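Local coordinates for acyl-CoA thioesterase II TesB2 (Mycobacterium marinum, PDB 3U0A), which probably hydrolyses fatty acyl-CoA thioesters to free fatty acids and coenzyme A, as a member of the C/M/P thioester hydrolase family, at residues A[246-258]-A[265-277]. Numbering follows the deposited sequence.
Sequences AGGGRALTHGKIF and VAAVMQEGLTRYP. With SO4 (sulfate ion), chain L.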
loop_
_atom_site.group_PDB
_atom_site.type_symbol
_atom_site.label_atom_id
_atom_site.label_comp_id
_atom_site.label_asym_id
_atom_site.label_seq_id
_atom_site.Cartn_x
_atom_site.Cartn_y
_atom_site.Cartn_z
ATOM N N ALA A 246 12.086 -7.792 -7.203
ATOM C CA ALA A 246 12.585 -6.648 -7.942
ATOM C C ALA A 246 12.709 -7.035 -9.410
ATOM O O ALA A 246 12.927 -8.190 -9.713
ATOM C CB ALA A 246 13.915 -6.200 -7.390
ATOM N N GLY A 247 12.620 -6.039 -10.295
ATOM C CA GLY A 247 12.610 -6.229 -11.749
ATOM C C GLY A 247 12.178 -4.957 -12.462
ATOM O O GLY A 247 11.565 -4.058 -11.865
ATOM N N GLY A 248 12.530 -4.868 -13.746
ATOM C CA GLY A 248 12.093 -3.776 -14.633
ATOM C C GLY A 248 12.568 -2.401 -14.175
ATOM O O GLY A 248 11.987 -1.378 -14.567
ATOM N N GLY A 249 13.613 -2.390 -13.343
ATOM C CA GLY A 249 14.150 -1.165 -12.794
ATOM C C GLY A 249 13.514 -0.772 -11.477
ATOM O O GLY A 249 13.689 0.351 -10.998
ATOM N N ARG A 250 12.769 -1.693 -10.882
ATOM C CA ARG A 250 12.023 -1.381 -9.676
ATOM C C ARG A 250 12.301 -2.460 -8.669
ATOM O O ARG A 250 12.836 -3.501 -9.016
ATOM C CB ARG A 250 10.488 -1.264 -9.950
ATOM C CG ARG A 250 10.130 -0.297 -11.052
ATOM C CD ARG A 250 8.632 0.041 -11.135
ATOM N NE ARG A 250 7.767 -1.123 -11.132
ATOM C CZ ARG A 250 7.671 -2.019 -12.098
ATOM N NH1 ARG A 250 8.386 -1.934 -13.193
ATOM N NH2 ARG A 250 6.871 -3.033 -11.934
ATOM N N ALA A 251 11.930 -2.184 -7.426
ATOM C CA ALA A 251 12.017 -3.140 -6.352
ATOM C C ALA A 251 10.859 -2.839 -5.439
ATOM O O ALA A 251 10.577 -1.697 -5.164
ATOM C CB ALA A 251 13.336 -3.012 -5.607
ATOM N N LEU A 252 10.186 -3.868 -4.969
ATOM C CA LEU A 252 9.157 -3.708 -4.006
ATOM C C LEU A 252 9.692 -4.163 -2.686
ATOM O O LEU A 252 10.427 -5.148 -2.605
ATOM C CB LEU A 252 7.960 -4.550 -4.378
ATOM C CG LEU A 252 6.692 -4.288 -3.585
ATOM C CD1 LEU A 252 6.261 -2.831 -3.766
ATOM C CD2 LEU A 252 5.626 -5.276 -4.026
ATOM N N THR A 253 9.318 -3.426 -1.646
ATOM C CA THR A 253 9.663 -3.766 -0.279
ATOM C C THR A 253 8.443 -3.624 0.644
ATOM O O THR A 253 7.398 -3.075 0.296
ATOM C CB THR A 253 10.875 -2.937 0.205
ATOM O OG1 THR A 253 10.536 -1.544 0.304
ATOM C CG2 THR A 253 12.064 -3.125 -0.763
ATOM N N HIS A 254 8.600 -4.174 1.832
ATOM C CA HIS A 254 7.479 -4.460 2.712
ATOM C C HIS A 254 7.969 -4.657 4.102
ATOM O O HIS A 254 8.975 -5.371 4.310
ATOM C CB HIS A 254 6.804 -5.749 2.276
ATOM C CG HIS A 254 5.775 -6.241 3.251
ATOM N ND1 HIS A 254 4.571 -5.673 3.367
ATOM C CD2 HIS A 254 5.830 -7.260 4.214
ATOM C CE1 HIS A 254 3.868 -6.306 4.333
ATOM N NE2 HIS A 254 4.644 -7.273 4.850
ATOM N N GLY A 255 7.264 -4.095 5.080
ATOM C CA GLY A 255 7.610 -4.414 6.440
ATOM C C GLY A 255 6.551 -4.239 7.486
ATOM O O GLY A 255 5.537 -3.604 7.234
ATOM N N LYS A 256 6.832 -4.802 8.669
ATOM C CA LYS A 256 5.984 -4.692 9.846
ATOM C C LYS A 256 6.823 -4.218 11.016
ATOM O O LYS A 256 7.972 -4.562 11.142
ATOM C CB LYS A 256 5.375 -6.038 10.210
ATOM C CG LYS A 256 4.966 -6.869 9.030
ATOM C CD LYS A 256 3.800 -7.772 9.393
ATOM C CE LYS A 256 3.272 -8.516 8.158
ATOM N NZ LYS A 256 4.189 -9.599 7.691
ATOM N N ILE A 257 6.233 -3.422 11.875
ATOM C CA ILE A 257 6.967 -2.836 12.962
ATOM C C ILE A 257 6.350 -3.276 14.279
ATOM O O ILE A 257 5.145 -3.178 14.471
ATOM C CB ILE A 257 7.007 -1.310 12.811
ATOM C CG1 ILE A 257 7.948 -0.943 11.687
ATOM C CG2 ILE A 257 7.519 -0.653 14.064
ATOM C CD1 ILE A 257 7.368 0.019 10.702
ATOM N N PHE A 258 7.186 -3.826 15.155
ATOM C CA PHE A 258 6.736 -4.294 16.450
ATOM C C PHE A 258 7.431 -3.518 17.563
ATOM O O PHE A 258 8.553 -3.038 17.392
ATOM C CB PHE A 258 7.071 -5.735 16.648
ATOM C CG PHE A 258 6.462 -6.635 15.670
ATOM C CD1 PHE A 258 5.333 -7.343 15.999
ATOM C CD2 PHE A 258 7.057 -6.857 14.453
ATOM C CE1 PHE A 258 4.770 -8.233 15.103
ATOM C CE2 PHE A 258 6.508 -7.742 13.554
ATOM C CZ PHE A 258 5.358 -8.430 13.870
ATOM N N VAL A 265 2.428 -2.809 15.423
ATOM C CA VAL A 265 1.944 -1.442 15.528
ATOM C C VAL A 265 1.826 -0.726 14.206
ATOM O O VAL A 265 1.047 0.214 14.131
ATOM C CB VAL A 265 2.841 -0.614 16.481
ATOM C CG1 VAL A 265 2.894 -1.280 17.849
ATOM C CG2 VAL A 265 4.249 -0.462 15.936
ATOM N N ALA A 266 2.588 -1.161 13.179
ATOM C CA ALA A 266 2.483 -0.625 11.798
ATOM C C ALA A 266 2.970 -1.588 10.695
ATOM O O ALA A 266 3.824 -2.452 10.930
ATOM C CB ALA A 266 3.177 0.735 11.676
ATOM N N ALA A 267 2.362 -1.462 9.509
ATOM C CA ALA A 267 2.727 -2.200 8.305
ATOM C C ALA A 267 3.057 -1.196 7.238
ATOM O O ALA A 267 2.474 -0.117 7.209
ATOM C CB ALA A 267 1.598 -3.095 7.837
ATOM N N VAL A 268 4.026 -1.512 6.389
ATOM C CA VAL A 268 4.415 -0.602 5.317
ATOM C C VAL A 268 4.721 -1.387 4.059
ATOM O O VAL A 268 5.326 -2.450 4.128
ATOM C CB VAL A 268 5.693 0.214 5.649
ATOM C CG1 VAL A 268 6.070 1.109 4.485
ATOM C CG2 VAL A 268 5.536 1.041 6.926
ATOM N N MET A 269 4.302 -0.852 2.916
ATOM C CA MET A 269 4.792 -1.284 1.608
ATOM C C MET A 269 5.321 -0.076 0.863
ATOM O O MET A 269 4.719 0.979 0.930
ATOM C CB MET A 269 3.668 -1.878 0.820
ATOM C CG MET A 269 3.312 -3.263 1.291
ATOM S SD MET A 269 4.274 -4.366 0.271
ATOM C CE MET A 269 3.020 -4.974 -0.845
ATOM N N GLN A 270 6.436 -0.250 0.151
ATOM C CA GLN A 270 7.073 0.810 -0.602
ATOM C C GLN A 270 7.792 0.247 -1.800
ATOM O O GLN A 270 8.514 -0.754 -1.710
ATOM C CB GLN A 270 8.053 1.548 0.292
ATOM C CG GLN A 270 8.894 2.637 -0.348
ATOM C CD GLN A 270 9.489 3.576 0.703
ATOM O OE1 GLN A 270 9.960 3.113 1.741
ATOM N NE2 GLN A 270 9.452 4.885 0.457
ATOM N N GLU A 271 7.561 0.893 -2.936
ATOM C CA GLU A 271 8.264 0.569 -4.159
ATOM C C GLU A 271 9.337 1.662 -4.418
ATOM O O GLU A 271 9.122 2.834 -4.113
ATOM C CB GLU A 271 7.268 0.457 -5.309
ATOM C CG GLU A 271 7.893 -0.055 -6.590
ATOM C CD GLU A 271 6.870 -0.364 -7.677
ATOM O OE1 GLU A 271 5.967 0.502 -7.953
ATOM O OE2 GLU A 271 6.991 -1.481 -8.256
ATOM N N GLY A 272 10.476 1.274 -4.973
ATOM C CA GLY A 272 11.528 2.203 -5.331
ATOM C C GLY A 272 12.056 1.981 -6.737
ATOM O O GLY A 272 11.855 0.926 -7.343
ATOM N N LEU A 273 12.730 2.994 -7.259
ATOM C CA LEU A 273 13.535 2.843 -8.456
ATOM C C LEU A 273 14.780 2.066 -8.078
ATOM O O LEU A 273 15.378 2.344 -7.066
ATOM C CB LEU A 273 13.906 4.218 -9.036
ATOM C CG LEU A 273 14.563 4.236 -10.408
ATOM C CD1 LEU A 273 13.578 3.844 -11.497
ATOM C CD2 LEU A 273 15.141 5.617 -10.634
ATOM N N THR A 274 15.125 1.044 -8.856
ATOM C CA THR A 274 16.387 0.359 -8.697
ATOM C C THR A 274 16.830 -0.039 -10.090
ATOM O O THR A 274 16.773 -1.203 -10.486
ATOM C CB THR A 274 16.305 -0.836 -7.744
ATOM O OG1 THR A 274 15.274 -1.693 -8.177
ATOM C CG2 THR A 274 16.040 -0.409 -6.306
ATOM N N ARG A 275 17.279 0.987 -10.807
ATOM C CA ARG A 275 17.450 0.960 -12.244
ATOM C C ARG A 275 18.913 0.976 -12.745
ATOM O O ARG A 275 19.718 1.795 -12.340
ATOM C CB ARG A 275 16.695 2.148 -12.859
ATOM C CG ARG A 275 16.690 2.195 -14.386
ATOM C CD ARG A 275 15.740 3.251 -14.886
ATOM N NE ARG A 275 16.217 4.572 -14.481
ATOM C CZ ARG A 275 15.509 5.698 -14.460
ATOM N NH1 ARG A 275 16.109 6.817 -14.057
ATOM N NH2 ARG A 275 14.226 5.726 -14.809
ATOM N N TYR A 276 19.209 0.047 -13.650
ATOM C CA TYR A 276 20.432 0.069 -14.443
ATOM C C TYR A 276 20.414 1.225 -15.479
ATOM O O TYR A 276 19.452 1.388 -16.243
ATOM C CB TYR A 276 20.631 -1.262 -15.182
ATOM C CG TYR A 276 20.877 -2.492 -14.304
ATOM C CD1 TYR A 276 21.472 -2.380 -13.031
ATOM C CD2 TYR A 276 20.559 -3.789 -14.765
ATOM C CE1 TYR A 276 21.709 -3.497 -12.241
ATOM C CE2 TYR A 276 20.794 -4.909 -13.971
ATOM C CZ TYR A 276 21.371 -4.748 -12.708
ATOM O OH TYR A 276 21.644 -5.814 -11.878
ATOM N N PRO A 277 21.485 2.019 -15.506
ATOM C CA PRO A 277 21.639 2.960 -16.604
ATOM C C PRO A 277 21.515 2.196 -17.915
ATOM O O PRO A 277 21.782 0.993 -17.955
ATOM C CB PRO A 277 23.069 3.506 -16.415
ATOM C CG PRO A 277 23.385 3.270 -14.974
ATOM C CD PRO A 277 22.661 1.997 -14.616
HETATM S S SO4 L . 4.510 -11.728 4.386
HETATM O O1 SO4 L . 3.707 -10.471 4.509
HETATM O O2 SO4 L . 4.411 -12.283 2.968
HETATM O O3 SO4 L . 5.918 -11.417 4.810
HETATM O O4 SO4 L . 3.892 -12.738 5.324
HETATM O O HOH W 1 5.172 -2.876 -9.207
#
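A251 to I257 pair with A266 to G272 in a long antiparallel beta hairpin, the directions of the two strands 171° apart, in the second hotdog-type half of the thioesterase. Backbone hydrogen bonds run in both directions at A251/G272, T253/Q270 and G255/V268. Near the hairpin's closed end V265 and A266 both face I257 in a classic beta bulge: V265 N reaches I257 O at 2.9 Å, while I257 N bonds to A266 O. At the other end a type I' turn, G247 to R250, leads into the first strand, and G249 O accepts T274 N at 2.7 Å.

The side chains fall on two faces. On one, I257, A266 and V268 meet helix 186-200. Across the strands, I257 CG2 lies 3.8 Å from V265 CG2, the two side chains crossing at about a right angle. T253 belongs to the helix-facing side too. T253 OG1 sits between the backbone N and the carbonyl carbon (chi1 67°) and donates to Q270 O at 3.0 Å, so this carbonyl is gripped by both T253 N and T253 OG1.

The opposite face, carrying L252, H254, M269 and E271, turns to the second subunit, where the H254 rings of the two copies meet. The bent M269 chain brings SD to the edge of the H254 ring, 4.4 Å from its centroid, a Met-aromatic contact; beyond it M269 CE rests on L252 CD2. K256 NZ makes a weak hydrogen bond to a sulfate oxygen, O1.

A salt bridge joins R250 to E271, whose OE1 has a weak bond to H60 of the second subunit; R250 NH1 bonds to Q111 of that subunit. Guanidinium and carboxylate planes stand nearly perpendicular, 86° apart, and R250 NE meets E271 OE2 at 3.0 Å from above the carboxylate plane.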